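Di-haem cytochrome c peroxidase family protein (Burkholderia thailandensis E264, PDB 6NX0) probably works as a cytochrome c peroxidase, passing electrons through two covalently attached c-type hemes that can reach an unusually stable bis-Fe(IV) state. Local coordinates at residues 293-296 with 297-300; 394-397 with 398-402. All coordinates share one frame; numbering follows the deposited sequence.

Contact 1 (293-296 with 297-300). With HEC (heme c), chain C.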
ATOM      1  N   PHE A 293       4.048 -13.641  15.521  1.00 13.30           N
ATOM      2  CA  PHE A 293       3.922 -13.231  14.126  1.00 13.00           C
ATOM      3  C   PHE A 293       4.234 -14.367  13.175  1.00 12.74           C
ATOM      4  O   PHE A 293       3.624 -14.456  12.100  1.00 12.04           O
ATOM      5  CB  PHE A 293       4.860 -12.042  13.888  1.00 11.72           C
ATOM      6  CG  PHE A 293       4.596 -11.278  12.614  1.00 12.08           C
ATOM      7  CD1 PHE A 293       5.223 -11.602  11.434  1.00 13.01           C
ATOM      8  CD2 PHE A 293       3.733 -10.197  12.638  1.00 11.51           C
ATOM      9  CE1 PHE A 293       4.957 -10.882  10.278  1.00 11.43           C
ATOM     10  CE2 PHE A 293       3.475  -9.469  11.504  1.00 11.12           C
ATOM     11  CZ  PHE A 293       4.089  -9.795  10.327  1.00 13.17           C
ATOM     12  N   ARG A 294       5.171 -15.242  13.559  1.00 10.77           N
ATOM     13  CA  ARG A 294       5.635 -16.356  12.744  1.00 14.23           C
ATOM     14  C   ARG A 294       5.055 -17.691  13.185  1.00 13.09           C
ATOM     15  O   ARG A 294       5.483 -18.734  12.672  1.00 17.22           O
ATOM     16  CB  ARG A 294       7.159 -16.437  12.784  1.00 17.14           C
ATOM     17  CG  ARG A 294       7.842 -15.266  12.160  1.00 25.07           C
ATOM     18  CD  ARG A 294       9.280 -15.602  11.806  1.00 24.51           C
ATOM     19  NE  ARG A 294      10.118 -15.584  12.986  1.00 31.52           N
ATOM     20  CZ  ARG A 294      11.438 -15.463  12.936  1.00 35.46           C
ATOM     21  NH1 ARG A 294      12.158 -15.438  14.061  1.00 27.88           N
ATOM     22  NH2 ARG A 294      12.028 -15.363  11.751  1.00 27.68           N
ATOM     23  N   ASN A 295       4.129 -17.688  14.137  1.00 13.93           N
ATOM     24  CA  ASN A 295       3.561 -18.913  14.685  1.00 13.83           C
ATOM     25  C   ASN A 295       2.315 -19.259  13.879  1.00 13.71           C
ATOM     26  O   ASN A 295       1.321 -18.509  13.938  1.00 15.59           O
ATOM     27  CB  ASN A 295       3.234 -18.725  16.158  1.00 14.75           C
ATOM     28  CG  ASN A 295       2.664 -19.980  16.825  1.00 16.86           C
ATOM     29  OD1 ASN A 295       2.104 -20.865  16.180  1.00 14.53           O
ATOM     30  ND2 ASN A 295       2.762 -20.024  18.152  1.00 17.53           N
ATOM     31  N   PRO A 296       2.308 -20.357  13.119  1.00 12.38           N
ATOM     32  CA  PRO A 296       1.154 -20.638  12.251  1.00 13.84           C
ATOM     33  C   PRO A 296      -0.115 -20.959  13.008  1.00 13.28           C
ATOM     34  O   PRO A 296      -1.201 -20.967  12.417  1.00 15.29           O
ATOM     35  CB  PRO A 296       1.626 -21.839  11.425  1.00 19.05           C
ATOM     36  CG  PRO A 296       2.663 -22.499  12.290  1.00 18.66           C
ATOM     37  CD  PRO A 296       3.362 -21.382  13.007  1.00 15.07           C
ATOM     38  N   ASP A 297      -0.021 -21.247  14.302  1.00 14.89           N
ATOM     39  CA  ASP A 297      -1.176 -21.589  15.106  1.00 15.68           C
ATOM     40  C   ASP A 297      -1.687 -20.433  15.959  1.00 12.37           C
ATOM     41  O   ASP A 297      -2.741 -20.565  16.585  1.00 15.75           O
ATOM     42  CB  ASP A 297      -0.824 -22.784  15.998  1.00 17.82           C
ATOM     43  CG  ASP A 297      -0.488 -24.032  15.191  1.00 26.37           C
ATOM     44  OD1 ASP A 297      -1.047 -24.197  14.086  1.00 27.22           O
ATOM     45  OD2 ASP A 297       0.358 -24.828  15.647  1.00 23.11           O
ATOM     46  N   LYS A 298      -0.998 -19.288  15.961  1.00 16.75           N
ATOM     47  CA  LYS A 298      -1.475 -18.119  16.700  1.00 14.76           C
ATOM     48  C   LYS A 298      -1.638 -16.923  15.761  1.00 11.91           C
ATOM     49  O   LYS A 298      -2.711 -16.756  15.181  1.00 15.51           O
ATOM     50  CB  LYS A 298      -0.543 -17.823  17.877  1.00 18.72           C
ATOM     51  CG  LYS A 298      -0.666 -18.938  18.936  1.00 17.37           C
ATOM     52  CD  LYS A 298      -0.029 -18.591  20.239  1.00 19.29           C
ATOM     53  CE  LYS A 298      -0.225 -19.715  21.253  1.00 23.25           C
ATOM     54  NZ  LYS A 298       0.626 -19.482  22.459  1.00 30.30           N
ATOM     55  N   GLY A 299      -0.584 -16.137  15.543  1.00 12.83           N
ATOM     56  CA  GLY A 299      -0.716 -14.979  14.659  1.00 12.24           C
ATOM     57  C   GLY A 299      -0.818 -15.364  13.188  1.00 12.24           C
ATOM     58  O   GLY A 299      -1.658 -14.837  12.445  1.00 11.31           O
ATOM     59  N   ASN A 300       0.077 -16.244  12.734  1.00 12.33           N
ATOM     60  CA  ASN A 300       0.144 -16.697  11.347  1.00 13.06           C
ATOM     61  C   ASN A 300       0.315 -15.527  10.399  1.00 11.09           C
ATOM     62  O   ASN A 300       0.010 -15.636   9.207  1.00 11.11           O
ATOM     63  CB  ASN A 300      -1.091 -17.520  10.993  1.00 12.10           C
ATOM     64  CG  ASN A 300      -0.901 -18.355   9.748  1.00 13.51           C
ATOM     65  OD1 ASN A 300       0.200 -18.850   9.457  1.00 13.23           O
ATOM     66  ND2 ASN A 300      -1.983 -18.518   8.991  1.00 15.08           N
TER
HETATM   67 FE   HEC C 602      -2.571  -8.401   7.591  1.00 10.03          FE
HETATM   68  CHA HEC C 602      -3.544  -5.367   6.327  1.00  9.89           C
HETATM   69  CHB HEC C 602      -1.366  -6.852  10.409  1.00 10.47           C
HETATM   70  CHC HEC C 602      -2.202 -11.439   9.140  1.00 10.16           C
HETATM   71  CHD HEC C 602      -3.404  -9.969   4.676  1.00 11.21           C
HETATM   72  NA  HEC C 602      -2.424  -6.475   8.214  1.00  9.04           N
HETATM   73  C1A HEC C 602      -2.853  -5.371   7.501  1.00  9.81           C
HETATM   74  C2A HEC C 602      -2.661  -4.222   8.347  1.00  9.29           C
HETATM   75  C3A HEC C 602      -1.971  -4.620   9.422  1.00 10.87           C
HETATM   76  C4A HEC C 602      -1.811  -6.051   9.367  1.00  9.90           C
HETATM   77  CMA HEC C 602      -1.601  -3.786  10.646  1.00 10.31           C
HETATM   78  CAA HEC C 602      -2.964  -2.762   7.940  1.00 11.11           C
HETATM   79  CBA HEC C 602      -1.770  -2.125   7.251  1.00  9.30           C
HETATM   80  CGA HEC C 602      -2.005  -0.738   6.702  1.00 11.77           C
HETATM   81  O1A HEC C 602      -1.073  -0.271   5.979  1.00 18.26           O
HETATM   82  O2A HEC C 602      -3.159  -0.225   6.715  1.00 11.29           O
HETATM   83  NB  HEC C 602      -1.896  -9.036   9.383  1.00  9.08           N
HETATM   84  C1B HEC C 602      -1.385  -8.219  10.395  1.00  9.66           C
HETATM   85  C2B HEC C 602      -0.993  -9.065  11.507  1.00 10.33           C
HETATM   86  C3B HEC C 602      -1.280 -10.330  11.204  1.00  9.38           C
HETATM   87  C4B HEC C 602      -1.807 -10.333   9.846  1.00 10.81           C
HETATM   88  CMB HEC C 602      -0.303  -8.535  12.790  1.00 10.66           C
HETATM   89  CAB HEC C 602      -1.173 -11.595  12.093  1.00  9.62           C
HETATM   90  CBB HEC C 602      -2.051 -11.444  13.356  1.00  9.69           C
HETATM   91  NC  HEC C 602      -2.690 -10.328   7.002  1.00  8.16           N
HETATM   92  C1C HEC C 602      -2.567 -11.433   7.822  1.00 10.00           C
HETATM   93  C2C HEC C 602      -2.827 -12.596   7.020  1.00 11.15           C
HETATM   94  C3C HEC C 602      -3.063 -12.202   5.762  1.00 11.90           C
HETATM   95  C4C HEC C 602      -3.020 -10.759   5.729  1.00 11.45           C
HETATM   96  CMC HEC C 602      -2.711 -14.023   7.601  1.00 11.96           C
HETATM   97  CAC HEC C 602      -3.142 -13.090   4.510  1.00 12.13           C
HETATM   98  CBC HEC C 602      -4.359 -14.028   4.658  1.00 12.63           C
HETATM   99  ND  HEC C 602      -3.280  -7.761   5.816  1.00  9.15           N
HETATM  100  C1D HEC C 602      -3.573  -8.608   4.742  1.00 10.19           C
HETATM  101  C2D HEC C 602      -4.278  -7.845   3.755  1.00 11.42           C
HETATM  102  C3D HEC C 602      -4.409  -6.469   4.283  1.00 10.60           C
HETATM  103  C4D HEC C 602      -3.721  -6.469   5.546  1.00 11.10           C
HETATM  104  CMD HEC C 602      -4.815  -8.326   2.411  1.00 11.05           C
HETATM  105  CAD HEC C 602      -5.123  -5.289   3.610  1.00 10.05           C
HETATM  106  CBD HEC C 602      -6.596  -5.375   3.958  1.00  9.15           C
HETATM  107  CGD HEC C 602      -7.302  -4.075   3.666  1.00  9.16           C
HETATM  108  O1D HEC C 602      -6.614  -3.060   3.396  1.00  9.81           O
HETATM  109  O2D HEC C 602      -8.548  -4.028   3.880  1.00 10.00           O

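Contact 2 (394-397 with 398-402). With HEC (heme c), chain C.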
ATOM      1  N   VAL A 394      -4.804  -5.148  14.589  1.00 12.34           N
ATOM      2  CA  VAL A 394      -4.285  -6.464  14.951  1.00 10.77           C
ATOM      3  C   VAL A 394      -5.374  -7.310  15.611  1.00 11.96           C
ATOM      4  O   VAL A 394      -5.546  -8.499  15.296  1.00 13.60           O
ATOM      5  CB  VAL A 394      -3.061  -6.294  15.870  1.00 11.00           C
ATOM      6  CG1 VAL A 394      -2.567  -7.649  16.394  1.00 12.83           C
ATOM      7  CG2 VAL A 394      -1.941  -5.549  15.160  1.00 13.70           C
ATOM      8  N   ALA A 395      -6.124  -6.719  16.549  1.00 11.73           N
ATOM      9  CA  ALA A 395      -7.171  -7.450  17.260  1.00 11.03           C
ATOM     10  C   ALA A 395      -8.246  -7.974  16.310  1.00 14.43           C
ATOM     11  O   ALA A 395      -8.846  -9.020  16.565  1.00 14.51           O
ATOM     12  CB  ALA A 395      -7.798  -6.545  18.322  1.00 14.86           C
ATOM     13  N   PHE A 396      -8.480  -7.276  15.199  1.00 11.24           N
ATOM     14  CA  PHE A 396      -9.461  -7.719  14.214  1.00 11.82           C
ATOM     15  C   PHE A 396      -9.194  -9.157  13.779  1.00 11.63           C
ATOM     16  O   PHE A 396     -10.122  -9.955  13.644  1.00 11.00           O
ATOM     17  CB  PHE A 396      -9.422  -6.762  13.011  1.00  9.50           C
ATOM     18  CG  PHE A 396     -10.149  -7.262  11.790  1.00  8.57           C
ATOM     19  CD1 PHE A 396     -11.531  -7.192  11.717  1.00 11.61           C
ATOM     20  CD2 PHE A 396      -9.440  -7.815  10.719  1.00 12.66           C
ATOM     21  CE1 PHE A 396     -12.193  -7.655  10.595  1.00 11.67           C
ATOM     22  CE2 PHE A 396     -10.128  -8.281   9.606  1.00 12.35           C
ATOM     23  CZ  PHE A 396     -11.474  -8.195   9.556  1.00 11.09           C
ATOM     24  N   TYR A 397      -7.933  -9.495  13.532  1.00 10.84           N
ATOM     25  CA  TYR A 397      -7.603 -10.851  13.098  1.00 10.05           C
ATOM     26  C   TYR A 397      -8.003 -11.879  14.131  1.00 12.82           C
ATOM     27  O   TYR A 397      -8.417 -12.989  13.775  1.00 13.79           O
ATOM     28  CB  TYR A 397      -6.120 -10.981  12.816  1.00 12.55           C
ATOM     29  CG  TYR A 397      -5.686 -10.257  11.578  1.00 11.56           C
ATOM     30  CD1 TYR A 397      -5.804 -10.858  10.331  1.00 12.61           C
ATOM     31  CD2 TYR A 397      -5.144  -8.983  11.651  1.00 12.28           C
ATOM     32  CE1 TYR A 397      -5.393 -10.200   9.192  1.00 11.18           C
ATOM     33  CE2 TYR A 397      -4.722  -8.320  10.516  1.00 12.21           C
ATOM     34  CZ  TYR A 397      -4.861  -8.932   9.293  1.00 10.41           C
ATOM     35  OH  TYR A 397      -4.451  -8.311   8.161  1.00 11.21           O
ATOM     36  N   ASN A 398      -7.893 -11.531  15.407  1.00 12.86           N
ATOM     37  CA  ASN A 398      -8.110 -12.529  16.441  1.00 13.73           C
ATOM     38  C   ASN A 398      -9.584 -12.884  16.625  1.00 15.14           C
ATOM     39  O   ASN A 398      -9.900 -14.042  16.936  1.00 15.30           O
ATOM     40  CB  ASN A 398      -7.522 -12.034  17.760  1.00 13.22           C
ATOM     41  CG  ASN A 398      -7.335 -13.138  18.762  1.00 14.31           C
ATOM     42  OD1 ASN A 398      -7.002 -14.273  18.406  1.00 13.16           O
ATOM     43  ND2 ASN A 398      -7.540 -12.809  20.046  1.00 17.10           N
ATOM     44  N   THR A 399     -10.511 -11.924  16.490  1.00 12.27           N
ATOM     45  CA  THR A 399     -11.907 -12.220  16.790  1.00 12.98           C
ATOM     46  C   THR A 399     -12.879 -11.865  15.660  1.00 11.50           C
ATOM     47  O   THR A 399     -14.090 -11.883  15.880  1.00 14.35           O
ATOM     48  CB  THR A 399     -12.354 -11.562  18.108  1.00 16.05           C
ATOM     49  OG1 THR A 399     -12.225 -10.134  18.075  1.00 18.10           O
ATOM     50  CG2 THR A 399     -11.548 -12.120  19.283  1.00 17.93           C
ATOM     51  N   ARG A 400     -12.392 -11.557  14.449  1.00 14.80           N
ATOM     52  CA  ARG A 400     -13.287 -11.418  13.300  1.00 17.03           C
ATOM     53  C   ARG A 400     -14.231 -12.609  13.187  1.00 13.61           C
ATOM     54  O   ARG A 400     -15.443 -12.448  12.993  1.00 15.21           O
ATOM     55  CB  ARG A 400     -12.465 -11.290  12.003  1.00 16.32           C
ATOM     56  CG  ARG A 400     -13.330 -11.017  10.755  1.00 19.51           C
ATOM     57  CD  ARG A 400     -12.642 -11.388   9.429  1.00 16.12           C
ATOM     58  NE  ARG A 400     -12.784 -12.799   9.147  1.00 19.09           N
ATOM     59  CZ  ARG A 400     -12.260 -13.414   8.101  1.00 13.57           C
ATOM     60  NH1 ARG A 400     -11.550 -12.758   7.198  1.00 13.02           N
ATOM     61  NH2 ARG A 400     -12.456 -14.707   7.957  1.00 17.25           N
ATOM     62  N   SER A 401     -13.675 -13.817  13.300  1.00 15.14           N
ATOM     63  CA  SER A 401     -14.436 -15.039  13.060  1.00 14.80           C
ATOM     64  C   SER A 401     -15.211 -15.497  14.288  1.00 17.03           C
ATOM     65  O   SER A 401     -16.308 -16.056  14.143  1.00 19.68           O
ATOM     66  CB  SER A 401     -13.495 -16.153  12.594  1.00 17.12           C
ATOM     67  OG  SER A 401     -12.543 -16.513  13.588  1.00 18.64           O
ATOM     68  N   THR A 402     -14.669 -15.270  15.488  1.00 16.52           N
ATOM     69  CA  THR A 402     -15.326 -15.724  16.711  1.00 20.94           C
ATOM     70  C   THR A 402     -16.372 -14.736  17.217  1.00 18.93           C
ATOM     71  O   THR A 402     -17.297 -15.144  17.929  1.00 21.32           O
ATOM     72  CB  THR A 402     -14.289 -15.974  17.818  1.00 17.94           C
ATOM     73  OG1 THR A 402     -13.598 -14.752  18.111  1.00 16.73           O
ATOM     74  CG2 THR A 402     -13.293 -17.033  17.408  1.00 19.17           C
TER
HETATM   75 FE   HEC C 602      -2.571  -8.401   7.591  1.00 10.03          FE
HETATM   76  CHA HEC C 602      -3.544  -5.367   6.327  1.00  9.89           C
HETATM   77  CHB HEC C 602      -1.366  -6.852  10.409  1.00 10.47           C
HETATM   78  CHC HEC C 602      -2.202 -11.439   9.140  1.00 10.16           C
HETATM   79  CHD HEC C 602      -3.404  -9.969   4.676  1.00 11.21           C
HETATM   80  NA  HEC C 602      -2.424  -6.475   8.214  1.00  9.04           N
HETATM   81  C1A HEC C 602      -2.853  -5.371   7.501  1.00  9.81           C
HETATM   82  C2A HEC C 602      -2.661  -4.222   8.347  1.00  9.29           C
HETATM   83  C3A HEC C 602      -1.971  -4.620   9.422  1.00 10.87           C
HETATM   84  C4A HEC C 602      -1.811  -6.051   9.367  1.00  9.90           C
HETATM   85  CMA HEC C 602      -1.601  -3.786  10.646  1.00 10.31           C
HETATM   86  CAA HEC C 602      -2.964  -2.762   7.940  1.00 11.11           C
HETATM   87  CBA HEC C 602      -1.770  -2.125   7.251  1.00  9.30           C
HETATM   88  CGA HEC C 602      -2.005  -0.738   6.702  1.00 11.77           C
HETATM   89  O1A HEC C 602      -1.073  -0.271   5.979  1.00 18.26           O
HETATM   90  O2A HEC C 602      -3.159  -0.225   6.715  1.00 11.29           O
HETATM   91  NB  HEC C 602      -1.896  -9.036   9.383  1.00  9.08           N
HETATM   92  C1B HEC C 602      -1.385  -8.219  10.395  1.00  9.66           C
HETATM   93  C2B HEC C 602      -0.993  -9.065  11.507  1.00 10.33           C
HETATM   94  C3B HEC C 602      -1.280 -10.330  11.204  1.00  9.38           C
HETATM   95  C4B HEC C 602      -1.807 -10.333   9.846  1.00 10.81           C
HETATM   96  CMB HEC C 602      -0.303  -8.535  12.790  1.00 10.66           C
HETATM   97  CAB HEC C 602      -1.173 -11.595  12.093  1.00  9.62           C
HETATM   98  CBB HEC C 602      -2.051 -11.444  13.356  1.00  9.69           C
HETATM   99  NC  HEC C 602      -2.690 -10.328   7.002  1.00  8.16           N
HETATM  100  C1C HEC C 602      -2.567 -11.433   7.822  1.00 10.00           C
HETATM  101  C2C HEC C 602      -2.827 -12.596   7.020  1.00 11.15           C
HETATM  102  C3C HEC C 602      -3.063 -12.202   5.762  1.00 11.90           C
HETATM  103  C4C HEC C 602      -3.020 -10.759   5.729  1.00 11.45           C
HETATM  104  CMC HEC C 602      -2.711 -14.023   7.601  1.00 11.96           C
HETATM  105  CAC HEC C 602      -3.142 -13.090   4.510  1.00 12.13           C
HETATM  106  CBC HEC C 602      -4.359 -14.028   4.658  1.00 12.63           C
HETATM  107  ND  HEC C 602      -3.280  -7.761   5.816  1.00  9.15           N
HETATM  108  C1D HEC C 602      -3.573  -8.608   4.742  1.00 10.19           C
HETATM  109  C2D HEC C 602      -4.278  -7.845   3.755  1.00 11.42           C
HETATM  110  C3D HEC C 602      -4.409  -6.469   4.283  1.00 10.60           C
HETATM  111  C4D HEC C 602      -3.721  -6.469   5.546  1.00 11.10           C
HETATM  112  CMD HEC C 602      -4.815  -8.326   2.411  1.00 11.05           C
HETATM  113  CAD HEC C 602      -5.123  -5.289   3.610  1.00 10.05           C
HETATM  114  CBD HEC C 602      -6.596  -5.375   3.958  1.00  9.15           C
HETATM  115  CGD HEC C 602      -7.302  -4.075   3.666  1.00  9.16           C
HETATM  116  O1D HEC C 602      -6.614  -3.060   3.396  1.00  9.81           O
HETATM  117  O2D HEC C 602      -8.548  -4.028   3.880  1.00 10.00           O
HETATM  118  O   HOH W   1     -10.003  -9.120  19.049  1.00 23.93           O
HETATM  119  O   HOH W   2     -10.872 -14.304  13.716  1.00 18.11           O

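Contact 1 (293-296 with 297-300)
The amide of N295 lies across the aliphatic part of K298, its ND2 3.7 Å from K298 CG. With CG swung anti to the backbone N (chi1 -179°), the other arm of the same amide turns back on the chain, and N295 OD1 accepts a hydrogen bond from D297 N at 2.9 Å, closing an Asx turn. The main chain of N295 does still more. Its carbonyl O starts a type I beta turn by taking K298 N at 3.2 Å, and it also takes N300 N at 2.9 Å; the two donors come in from opposite faces of the carbonyl plane. Both residues after K298 border the heme, and G299 O lies 3.3 Å from HEC CAB. The side chain of N300 folds back against P296, with OD1 3.5 Å from P296 CA, while its ND2 bonds to the carbonyl of T430. On the helical side, the F293 ring packs against C301, H305 and F453. One asparagine thus grips three backbone N-H groups through two oxygens, fixing the loop that leads from helix 284-293 into the heme-binding cysteines, C301 and C304.

Contact 2 (394-397 with 398-402)
R400 runs along the ring of F396, four residues back in the chain. Its CB sits over the ring face, 4.1 Å from the centroid and 20° off the normal, a CH-pi contact; the same CB lies against F396 O. CG meets CE1 and CZ alike, and CD reaches the far rim, 3.4 Å from F396 CZ. There the chain bends (chi3 83°), turning the guanidinium plane 71° from that of the ring and sending NH1 to the carbonyl of I327 and NH2 to that of N426. In the backbone, R400 N bonds to F396 O at 2.9 Å, and A395 O takes N398 N, with a weak bond from T399 N. Two waters extend these backbone bonds: one donates to A395 O and bonds T399 OG1, which also pairs with W407 NE1, while the other donates to Y397 O and accepts from S401 N.

The side chain of Y397 reaches from the helix to heme c. Its ring leans over the porphyrin, with one face covered by HEC C4B and CE2 3.1 Å from HEC NB. Y397 OH binds HEC FE at 2.0 Å. H305 is the other protein ligand of that iron. V394 O lies at the edge of the tyrosine ring, and V394 CG2 reaches HEC CMB at 4.1 Å. The work is therefore divided: Y397 supplies an oxygen ligand to the iron, while R400, its aliphatic chain laid on F396, carries its guanidinium to the loop carbonyls of I327 and N426.

In the fold
Both contacts touch the same heme c, and their nearest atoms stay about 6 Å apart. Contact 1 is partly buried, with P296 and D297 at the surface, and relies on backbone and amide hydrogen bonds around a turn. Contact 2 is buried; there ring packing, metal coordination and bridging waters join the helical bonds. The first touches the macrocycle at its substituents, the second reaches the iron. Helix 444-455 links them: L450 and L454 meet F293 from 293-296 and V394 from 394-397. The loop of 297-300 leads on to H305, so contact 2 holds one iron ligand itself, while contact 1 only precedes the segment that carries the other.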